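Processed glycerol phosphate lipoteichoic acid synthase 2 (Bacillus subtilis, PDB 2W8D) belongs to the sulfatase family of the alkaline phosphatase clan and carries a bound magnesium ion in its C-terminal domain. Local coordinates at residues E55-L60 / Y230-I235; S44-Y49 / D222-S227; S38-Q43 / S197-F202. One frame throughout, in Å; residues are numbered along the deposited sequence.

Contact 1. Residues E55-L60 / Y230-I235; sequences EVTPFL and YLDQSI
Thr57 and Asp232 mark the closest backbone approach, their CA atoms 5.3 Å apart, where the residue just ahead of helix 58-65 comes against the side of a turn of helix 219-244. The contact is built round the buried carboxylate of Asp232. Its CG stands anti to the backbone N (chi1 -172°), and the group reaches the start of the shorter helix. There its two oxygens divide the work between two successive amides. Asp232 OD2 accepts from Phe59 N at 2.8 Å in a nearly straight bond (166°), while Asp232 OD1 accepts from Leu60 N at 2.9 Å. The two bonds, each to a syn lone pair, together hold the rotation of the carboxylate. The negative charge faces amides of the first helical turn, so the helix end probably helps to stabilise it. Apolar atoms close in as well: Pro58 CD lies 3.2 Å from Asp232 OD2, and Leu60 CG lies 3.1 Å from Asp232 OD1. One turn further along, the CG2 methyl of Ile235 meets Phe59 CD2 at 3.9 Å and Leu60 CD2 at 4.1 Å, its side chain crossing both at about a right angle.

Outside the pair, Val56 O is hydrogen-bonded by His229 ND1, and the Phe59 ring meets Phe239 edge to face; both partners belong to helix 219-244. Leu231 and Ile235 touch Leu39, and Ile235 also Val37, so helix 219-244 packs on the start of helix 58-65 through Asp232 and on strand 33-39 through Leu231 and Ile235, with helix 171-183 touching Ser234.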
loop_
_atom_site.group_PDB
_atom_site.type_symbol
_atom_site.label_atom_id
_atom_site.label_comp_id
_atom_site.label_asym_id
_atom_site.label_seq_id
_atom_site.Cartn_x
_atom_site.Cartn_y
_atom_site.Cartn_z
ATOM N N GLU A 55 7.765 -23.375 3.277
ATOM C CA GLU A 55 7.435 -22.050 2.785
ATOM C C GLU A 55 7.143 -21.105 3.934
ATOM O O GLU A 55 6.566 -21.494 4.945
ATOM C CB GLU A 55 6.249 -22.130 1.853
ATOM C CG GLU A 55 6.510 -22.951 0.596
ATOM C CD GLU A 55 5.237 -23.274 -0.146
ATOM O OE1 GLU A 55 4.478 -22.332 -0.466
ATOM O OE2 GLU A 55 4.990 -24.478 -0.401
ATOM N N VAL A 56 7.556 -19.852 3.773
ATOM C CA VAL A 56 7.397 -18.851 4.798
ATOM C C VAL A 56 5.999 -18.287 4.677
ATOM O O VAL A 56 5.302 -18.138 5.677
ATOM C CB VAL A 56 8.438 -17.695 4.663
ATOM C CG1 VAL A 56 8.132 -16.591 5.695
ATOM C CG2 VAL A 56 9.863 -18.214 4.827
ATOM N N THR A 57 5.575 -17.950 3.464
ATOM C CA THR A 57 4.207 -17.405 3.301
ATOM C C THR A 57 3.276 -18.275 2.388
ATOM O O THR A 57 2.859 -17.826 1.308
ATOM C CB THR A 57 4.254 -15.926 2.862
ATOM O OG1 THR A 57 5.000 -15.809 1.648
ATOM C CG2 THR A 57 4.952 -15.062 3.924
ATOM N N PRO A 58 2.966 -19.528 2.812
ATOM C CA PRO A 58 2.248 -20.436 1.896
ATOM C C PRO A 58 0.883 -19.936 1.385
ATOM O O PRO A 58 0.510 -20.249 0.242
ATOM C CB PRO A 58 2.055 -21.739 2.731
ATOM C CG PRO A 58 2.148 -21.302 4.181
ATOM C CD PRO A 58 3.261 -20.192 4.094
ATOM N N PHE A 59 0.127 -19.191 2.191
ATOM C CA PHE A 59 -1.140 -18.667 1.653
ATOM C C PHE A 59 -0.930 -17.623 0.559
ATOM O O PHE A 59 -1.574 -17.672 -0.497
ATOM C CB PHE A 59 -2.064 -18.096 2.735
ATOM C CG PHE A 59 -3.473 -17.906 2.264
ATOM C CD1 PHE A 59 -4.287 -19.025 2.002
ATOM C CD2 PHE A 59 -3.972 -16.620 2.031
ATOM C CE1 PHE A 59 -5.632 -18.882 1.574
ATOM C CE2 PHE A 59 -5.284 -16.438 1.589
ATOM C CZ PHE A 59 -6.145 -17.587 1.370
ATOM N N LEU A 60 -0.013 -16.698 0.822
ATOM C CA LEU A 60 0.267 -15.595 -0.092
ATOM C C LEU A 60 0.847 -16.170 -1.369
ATOM O O LEU A 60 0.476 -15.735 -2.460
ATOM C CB LEU A 60 1.179 -14.546 0.561
ATOM C CG LEU A 60 0.486 -13.794 1.735
ATOM C CD1 LEU A 60 1.398 -12.741 2.434
ATOM C CD2 LEU A 60 -0.856 -13.137 1.379
ATOM N N TYR A 230 3.489 -16.017 10.666
ATOM C CA TYR A 230 2.311 -15.699 11.455
ATOM C C TYR A 230 1.307 -14.776 10.694
ATOM O O TYR A 230 0.072 -15.035 10.688
ATOM C CB TYR A 230 2.720 -15.124 12.830
ATOM C CG TYR A 230 1.544 -14.737 13.709
ATOM C CD1 TYR A 230 0.949 -15.668 14.566
ATOM C CD2 TYR A 230 0.997 -13.455 13.644
ATOM C CE1 TYR A 230 -0.141 -15.321 15.355
ATOM C CE2 TYR A 230 -0.071 -13.093 14.410
ATOM C CZ TYR A 230 -0.648 -14.041 15.258
ATOM O OH TYR A 230 -1.707 -13.686 16.016
ATOM N N LEU A 231 1.824 -13.712 10.085
ATOM C CA LEU A 231 1.042 -12.818 9.218
ATOM C C LEU A 231 0.300 -13.634 8.137
ATOM O O LEU A 231 -0.889 -13.439 7.909
ATOM C CB LEU A 231 1.952 -11.760 8.557
ATOM C CG LEU A 231 1.271 -10.691 7.676
ATOM C CD1 LEU A 231 -0.023 -10.118 8.298
ATOM C CD2 LEU A 231 2.187 -9.519 7.333
ATOM N N ASP A 232 1.016 -14.543 7.499
ATOM C CA ASP A 232 0.442 -15.369 6.454
ATOM C C ASP A 232 -0.733 -16.252 6.937
ATOM O O ASP A 232 -1.737 -16.357 6.264
ATOM C CB ASP A 232 1.519 -16.234 5.837
ATOM C CG ASP A 232 1.037 -16.985 4.622
ATOM O OD1 ASP A 232 0.922 -16.305 3.569
ATOM O OD2 ASP A 232 0.803 -18.234 4.714
ATOM N N GLN A 233 -0.610 -16.859 8.107
ATOM C CA GLN A 233 -1.731 -17.587 8.715
ATOM C C GLN A 233 -2.930 -16.699 9.018
ATOM O O GLN A 233 -4.066 -17.129 8.857
ATOM C CB GLN A 233 -1.269 -18.341 9.959
ATOM C CG GLN A 233 -0.194 -19.398 9.623
ATOM C CD GLN A 233 0.356 -20.144 10.841
ATOM O OE1 GLN A 233 0.447 -19.596 11.944
ATOM N NE2 GLN A 233 0.728 -21.403 10.637
ATOM N N SER A 234 -2.677 -15.468 9.452
ATOM C CA SER A 234 -3.712 -14.491 9.750
ATOM C C SER A 234 -4.498 -14.123 8.509
ATOM O O SER A 234 -5.693 -13.943 8.585
ATOM C CB SER A 234 -3.098 -13.194 10.308
ATOM O OG SER A 234 -2.305 -13.412 11.462
ATOM N N ILE A 235 -3.827 -13.975 7.371
ATOM C CA ILE A 235 -4.507 -13.610 6.127
ATOM C C ILE A 235 -5.376 -14.787 5.676
ATOM O O ILE A 235 -6.536 -14.594 5.286
ATOM C CB ILE A 235 -3.522 -13.219 4.991
ATOM C CG1 ILE A 235 -2.699 -11.986 5.383
ATOM C CG2 ILE A 235 -4.279 -13.041 3.645
ATOM C CD1 ILE A 235 -3.528 -10.898 6.071
#

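Contact 2. Residues S44-Y49 / D222-S227; sequences SFIIDY and DNYFQS
Ile46 reaches between Tyr224 and Phe225 of helix 219-244, and the contact formed round it has no hydrogen bond from one segment to the other. Aliphatic-to-ring packing is the tightest component. Ile46 CG1 sits at the edge of the Tyr224 ring, 3.4 Å from Tyr224 CE2, while Ile46 CD1 comes within 3.6 Å of Phe225 CE1. The same CG1 also lies over one face of the Phe45 ring, toward its rim.

Two ring pairs add to this. The rings of Phe45 and Tyr224 are near parallel (21°) but slid apart, with centroids separated by 6.0 Å and Phe45 CZ 3.8 Å from Tyr224 CE2. Tyr49 and Phe225 repeat the relation, their planes at 20° and their centroids 5.6 Å apart, again with little overlap. Phe225 CE1 additionally approaches the edge of the Phe45 ring, 4.2 Å from Phe45 CE1. With CG anti to the backbone N (chi1 -172°), Tyr224 brings ring atom CE2 to Ile46 and Phe45.

Among hydrogen bonds, a type II turn from Ile46 to Tyr49 closes with Tyr49 N to Ile46 O at 3.0 Å. The polar ends of the two tyrosines bond outside the contact: Tyr224 OH to Ser41 O and Gln43 N, Tyr49 OH to Val273 O on helix 267-273.

Helix 219-244 here lies against the loop after strand 33-39, within the alpha/beta fold of the alkaline phosphatase clan. The contact is packing rather than part of the metal site, the Tyr224 side chain being about 10 Å from the magnesium ion.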
loop_
_atom_site.group_PDB
_atom_site.type_symbol
_atom_site.label_atom_id
_atom_site.label_comp_id
_atom_site.label_asym_id
_atom_site.label_seq_id
_atom_site.Cartn_x
_atom_site.Cartn_y
_atom_site.Cartn_z
ATOM N N SER A 44 8.638 -8.261 -0.970
ATOM C CA SER A 44 8.385 -9.243 -2.004
ATOM C C SER A 44 9.370 -10.413 -2.000
ATOM O O SER A 44 9.012 -11.478 -2.461
ATOM C CB SER A 44 8.388 -8.576 -3.392
ATOM O OG SER A 44 7.245 -7.729 -3.589
ATOM N N PHE A 45 10.597 -10.235 -1.507
ATOM C CA PHE A 45 11.533 -11.372 -1.492
ATOM C C PHE A 45 11.018 -12.580 -0.703
ATOM O O PHE A 45 11.419 -13.705 -0.983
ATOM C CB PHE A 45 12.955 -10.992 -1.039
ATOM C CG PHE A 45 13.114 -10.871 0.448
ATOM C CD1 PHE A 45 13.458 -11.965 1.210
ATOM C CD2 PHE A 45 12.930 -9.654 1.084
ATOM C CE1 PHE A 45 13.588 -11.841 2.609
ATOM C CE2 PHE A 45 13.086 -9.525 2.444
ATOM C CZ PHE A 45 13.388 -10.625 3.215
ATOM N N ILE A 46 10.164 -12.325 0.280
ATOM C CA ILE A 46 9.507 -13.348 1.075
ATOM C C ILE A 46 8.594 -14.289 0.281
ATOM O O ILE A 46 8.430 -15.455 0.658
ATOM C CB ILE A 46 8.689 -12.708 2.222
ATOM C CG1 ILE A 46 9.651 -12.386 3.361
ATOM C CG2 ILE A 46 7.757 -13.653 2.796
ATOM C CD1 ILE A 46 10.542 -13.610 3.762
ATOM N N ILE A 47 8.003 -13.775 -0.796
ATOM C CA ILE A 47 7.119 -14.560 -1.647
ATOM C C ILE A 47 7.929 -15.669 -2.309
ATOM O O ILE A 47 8.956 -15.413 -2.956
ATOM C CB ILE A 47 6.394 -13.669 -2.679
ATOM C CG1 ILE A 47 5.512 -12.626 -1.990
ATOM C CG2 ILE A 47 5.523 -14.499 -3.597
ATOM C CD1 ILE A 47 4.544 -13.174 -0.924
ATOM N N ASP A 48 7.514 -16.897 -2.062
ATOM C CA ASP A 48 8.162 -18.116 -2.564
ATOM C C ASP A 48 9.419 -18.491 -1.864
ATOM O O ASP A 48 10.041 -19.471 -2.242
ATOM C CB ASP A 48 8.362 -18.103 -4.087
ATOM C CG ASP A 48 7.042 -18.262 -4.828
ATOM O OD1 ASP A 48 6.091 -18.807 -4.230
ATOM O OD2 ASP A 48 6.926 -17.824 -5.983
ATOM N N TYR A 49 9.803 -17.721 -0.847
ATOM C CA TYR A 49 10.983 -18.043 -0.064
ATOM C C TYR A 49 10.708 -19.263 0.824
ATOM O O TYR A 49 9.587 -19.455 1.326
ATOM C CB TYR A 49 11.368 -16.874 0.814
ATOM C CG TYR A 49 12.834 -16.879 1.150
ATOM C CD1 TYR A 49 13.765 -16.276 0.298
ATOM C CD2 TYR A 49 13.300 -17.528 2.283
ATOM C CE1 TYR A 49 15.131 -16.309 0.579
ATOM C CE2 TYR A 49 14.670 -17.575 2.573
ATOM C CZ TYR A 49 15.566 -16.956 1.724
ATOM O OH TYR A 49 16.896 -16.998 2.007
ATOM N N ASP A 222 16.631 -13.241 11.347
ATOM C CA ASP A 222 16.180 -14.580 11.752
ATOM C C ASP A 222 14.708 -14.630 12.145
ATOM O O ASP A 222 14.023 -15.573 11.770
ATOM C CB ASP A 222 17.019 -15.159 12.906
ATOM C CG ASP A 222 18.445 -15.512 12.481
ATOM O OD1 ASP A 222 18.768 -15.443 11.273
ATOM O OD2 ASP A 222 19.259 -15.863 13.367
ATOM N N ASN A 223 14.230 -13.609 12.867
ATOM C CA ASN A 223 12.871 -13.614 13.436
ATOM C C ASN A 223 11.842 -13.048 12.471
ATOM O O ASN A 223 10.627 -13.248 12.629
ATOM C CB ASN A 223 12.832 -12.830 14.748
ATOM C CG ASN A 223 13.573 -13.537 15.866
ATOM O OD1 ASN A 223 13.873 -14.728 15.789
ATOM N ND2 ASN A 223 13.887 -12.799 16.906
ATOM N N TYR A 224 12.332 -12.328 11.470
ATOM C CA TYR A 224 11.471 -11.835 10.419
ATOM C C TYR A 224 10.590 -12.972 9.868
ATOM O O TYR A 224 9.401 -12.789 9.689
ATOM C CB TYR A 224 12.330 -11.261 9.308
ATOM C CG TYR A 224 11.548 -10.544 8.246
ATOM C CD1 TYR A 224 10.869 -9.343 8.525
ATOM C CD2 TYR A 224 11.478 -11.060 6.957
ATOM C CE1 TYR A 224 10.144 -8.689 7.530
ATOM C CE2 TYR A 224 10.761 -10.404 5.952
ATOM C CZ TYR A 224 10.110 -9.223 6.230
ATOM O OH TYR A 224 9.442 -8.594 5.203
ATOM N N PHE A 225 11.204 -14.118 9.583
ATOM C CA PHE A 225 10.539 -15.196 8.872
ATOM C C PHE A 225 9.433 -15.818 9.687
ATOM O O PHE A 225 8.458 -16.256 9.102
ATOM C CB PHE A 225 11.516 -16.303 8.453
ATOM C CG PHE A 225 12.613 -15.815 7.581
ATOM C CD1 PHE A 225 12.375 -15.543 6.221
ATOM C CD2 PHE A 225 13.889 -15.599 8.099
ATOM C CE1 PHE A 225 13.397 -15.056 5.380
ATOM C CE2 PHE A 225 14.914 -15.100 7.261
ATOM C CZ PHE A 225 14.657 -14.837 5.905
ATOM N N GLN A 226 9.604 -15.859 11.016
ATOM C CA GLN A 226 8.579 -16.317 11.947
ATOM C C GLN A 226 7.363 -15.411 12.025
ATOM O O GLN A 226 6.235 -15.900 11.983
ATOM C CB GLN A 226 9.152 -16.465 13.353
ATOM C CG GLN A 226 10.222 -17.501 13.457
ATOM C CD GLN A 226 10.387 -18.012 14.865
ATOM O OE1 GLN A 226 9.911 -17.398 15.818
ATOM N NE2 GLN A 226 11.060 -19.147 15.008
ATOM N N SER A 227 7.565 -14.099 12.149
ATOM C CA SER A 227 6.402 -13.212 12.206
ATOM C C SER A 227 5.747 -13.055 10.842
ATOM O O SER A 227 4.539 -12.844 10.754
ATOM C CB SER A 227 6.684 -11.856 12.880
ATOM O OG SER A 227 7.965 -11.407 12.526
#

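Contact 3. Residues S38-Q43 / S197-F202; sequences SLESLQ and SNHFPF. With MG (magnesium ion), chain C.
Glu40 and His199 meet beside the magnesium ion, with Glu40 binding the metal through both carboxylate oxygens, OE1 at 2.2 Å and OE2 at 2.1 Å. Asp258, His259 and the phosphothreonine at position 84 complete the site. The Glu40 chain, bent at chi2, lies over one face of the His199 imidazole. Glu40 CG lies 3.8 Å from the centroid of the His199 ring, 5° off its normal, a CH-pi contact, and the carboxylate continues the stack with its plane 12° from the ring. Glu40 CD stands 3.5 Å from His199 NE2, which is itself hydrogen-bonded to a phosphate oxygen of residue 84.

Outside this pair, bonds to Glu40 and His199 limit their positions. Ser41 OG donates to the anti lone pair of Glu40 OE2 at 2.7 Å, and a water joins the same hydroxyl to Phe200 N. Asn198 ND2 gives an in-plane bond of 2.9 Å (156°) to Glu40 O; Ser227 in turn bonds to Asn198 OD1, and His199 ND1 is fixed by Leu196 O. Separately, the two loops pack where Ser41 CB lies at the edge of the Phe202 ring, 4.0 Å from Phe202 CE1.

Glu40 is the second residue of the type II turn (Leu39 to Leu42) that follows strand 33-39. An acidic metal ligand just after a central strand is as in the alkaline phosphatase superfamily; in this structure the site also holds the phosphothreonine.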
loop_
_atom_site.group_PDB
_atom_site.type_symbol
_atom_site.label_atom_id
_atom_site.label_comp_id
_atom_site.label_asym_id
_atom_site.label_seq_id
_atom_site.Cartn_x
_atom_site.Cartn_y
_atom_site.Cartn_z
ATOM N N SER A 38 -3.237 -3.790 4.825
ATOM C CA SER A 38 -1.858 -3.378 4.892
ATOM C C SER A 38 -1.065 -4.446 5.621
ATOM O O SER A 38 -1.259 -4.659 6.818
ATOM C CB SER A 38 -1.766 -2.040 5.641
ATOM O OG SER A 38 -0.440 -1.748 6.049
ATOM N N LEU A 39 -0.163 -5.104 4.886
ATOM C CA LEU A 39 0.698 -6.204 5.365
ATOM C C LEU A 39 1.992 -5.642 5.899
ATOM O O LEU A 39 2.924 -5.357 5.125
ATOM C CB LEU A 39 1.016 -7.127 4.203
ATOM C CG LEU A 39 -0.199 -7.720 3.491
ATOM C CD1 LEU A 39 0.196 -8.495 2.260
ATOM C CD2 LEU A 39 -0.995 -8.618 4.433
ATOM N N GLU A 40 2.058 -5.463 7.211
ATOM C CA GLU A 40 3.148 -4.757 7.873
ATOM C C GLU A 40 4.545 -5.288 7.513
ATOM O O GLU A 40 4.829 -6.502 7.695
ATOM C CB GLU A 40 2.953 -4.868 9.398
ATOM C CG GLU A 40 3.901 -4.047 10.259
ATOM C CD GLU A 40 4.085 -2.609 9.791
ATOM O OE1 GLU A 40 3.096 -1.819 9.784
ATOM O OE2 GLU A 40 5.237 -2.270 9.412
ATOM N N SER A 41 5.405 -4.374 7.037
ATOM C CA SER A 41 6.846 -4.625 6.858
ATOM C C SER A 41 7.159 -5.820 5.956
ATOM O O SER A 41 8.253 -6.374 6.029
ATOM C CB SER A 41 7.515 -4.850 8.214
ATOM O OG SER A 41 7.520 -3.683 9.018
ATOM N N LEU A 42 6.192 -6.220 5.126
ATOM C CA LEU A 42 6.335 -7.398 4.261
ATOM C C LEU A 42 6.924 -7.070 2.875
ATOM O O LEU A 42 6.348 -6.296 2.104
ATOM C CB LEU A 42 4.990 -8.096 4.120
ATOM C CG LEU A 42 5.143 -9.488 3.493
ATOM C CD1 LEU A 42 5.869 -10.445 4.447
ATOM C CD2 LEU A 42 3.794 -10.055 3.047
ATOM N N GLN A 43 8.074 -7.650 2.568
ATOM C CA GLN A 43 8.787 -7.375 1.284
ATOM C C GLN A 43 8.560 -8.542 0.323
ATOM O O GLN A 43 8.369 -9.671 0.751
ATOM C CB GLN A 43 10.298 -7.166 1.527
ATOM C CG GLN A 43 10.608 -5.912 2.368
ATOM C CD GLN A 43 12.053 -5.803 2.847
ATOM O OE1 GLN A 43 13.003 -5.714 2.038
ATOM N NE2 GLN A 43 12.229 -5.771 4.163
ATOM N N SER A 197 1.419 -7.157 13.677
ATOM C CA SER A 197 2.262 -8.186 14.254
ATOM C C SER A 197 3.657 -8.280 13.615
ATOM O O SER A 197 4.609 -8.566 14.314
ATOM C CB SER A 197 1.570 -9.558 14.176
ATOM O OG SER A 197 0.607 -9.754 15.221
ATOM N N ASN A 198 3.789 -8.031 12.310
ATOM C CA ASN A 198 5.109 -8.150 11.675
ATOM C C ASN A 198 5.937 -6.857 11.798
ATOM O O ASN A 198 6.423 -6.326 10.787
ATOM C CB ASN A 198 4.985 -8.594 10.206
ATOM C CG ASN A 198 6.279 -9.129 9.645
ATOM O OD1 ASN A 198 6.977 -9.916 10.309
ATOM N ND2 ASN A 198 6.610 -8.728 8.411
ATOM N N HIS A 199 6.068 -6.353 13.031
ATOM C CA HIS A 199 6.790 -5.103 13.333
ATOM C C HIS A 199 8.177 -5.411 13.832
ATOM O O HIS A 199 8.357 -6.374 14.572
ATOM C CB HIS A 199 6.059 -4.275 14.405
ATOM C CG HIS A 199 5.375 -3.051 13.865
ATOM N ND1 HIS A 199 4.010 -2.850 13.965
ATOM C CD2 HIS A 199 5.865 -1.971 13.199
ATOM C CE1 HIS A 199 3.693 -1.694 13.405
ATOM N NE2 HIS A 199 4.799 -1.143 12.931
ATOM N N PHE A 200 9.172 -4.625 13.376
ATOM C CA PHE A 200 10.538 -4.662 13.908
ATOM C C PHE A 200 10.518 -4.658 15.449
ATOM O O PHE A 200 9.714 -3.954 16.023
ATOM C CB PHE A 200 11.246 -3.399 13.422
ATOM C CG PHE A 200 12.687 -3.328 13.796
ATOM C CD1 PHE A 200 13.670 -3.797 12.911
ATOM C CD2 PHE A 200 13.076 -2.796 15.047
ATOM C CE1 PHE A 200 15.038 -3.737 13.265
ATOM C CE2 PHE A 200 14.444 -2.741 15.413
ATOM C CZ PHE A 200 15.424 -3.202 14.515
ATOM N N PRO A 201 11.391 -5.429 16.127
ATOM C CA PRO A 201 12.438 -6.380 15.713
ATOM C C PRO A 201 11.924 -7.790 15.365
ATOM O O PRO A 201 12.729 -8.688 15.257
ATOM C CB PRO A 201 13.333 -6.467 16.956
ATOM C CG PRO A 201 12.332 -6.382 18.089
ATOM C CD PRO A 201 11.335 -5.314 17.592
ATOM N N PHE A 202 10.608 -7.973 15.196
ATOM C CA PHE A 202 10.050 -9.224 14.618
ATOM C C PHE A 202 10.025 -10.465 15.547
ATOM O O PHE A 202 9.792 -11.589 15.096
ATOM C CB PHE A 202 10.761 -9.568 13.286
ATOM C CG PHE A 202 10.759 -8.436 12.293
ATOM C CD1 PHE A 202 9.566 -7.940 11.792
ATOM C CD2 PHE A 202 11.949 -7.876 11.855
ATOM C CE1 PHE A 202 9.558 -6.911 10.912
ATOM C CE2 PHE A 202 11.959 -6.839 10.943
ATOM C CZ PHE A 202 10.784 -6.342 10.464
HETATM MG MG MG C . 4.546 -0.394 8.849
HETATM O O HOH W 1 8.801 -3.098 11.252
#

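All three contacts are buried, none at the surface, yet they differ in chemistry with their place in the fold. Contact 3 lies at the metal itself and is mainly polar; contact 2 is apolar and aromatic; contact 1, farther out, joins a buried carboxylate to a helix start. Contacts 1 and 2 share helix 219-244 and abut through Val56 N and Tyr49 O, 3.2 Å apart, and through the packing of Thr57 on Ile46. Leu60 of contact 1 packs on Leu42 of contact 3. Helix 219-244 thus touches residues of all three contacts: Asp232 serves contact 1, Tyr224 contact 2, and Tyr224, Ser227 and Ile235 reach Ser41, Asn198 and Leu39 of contact 3.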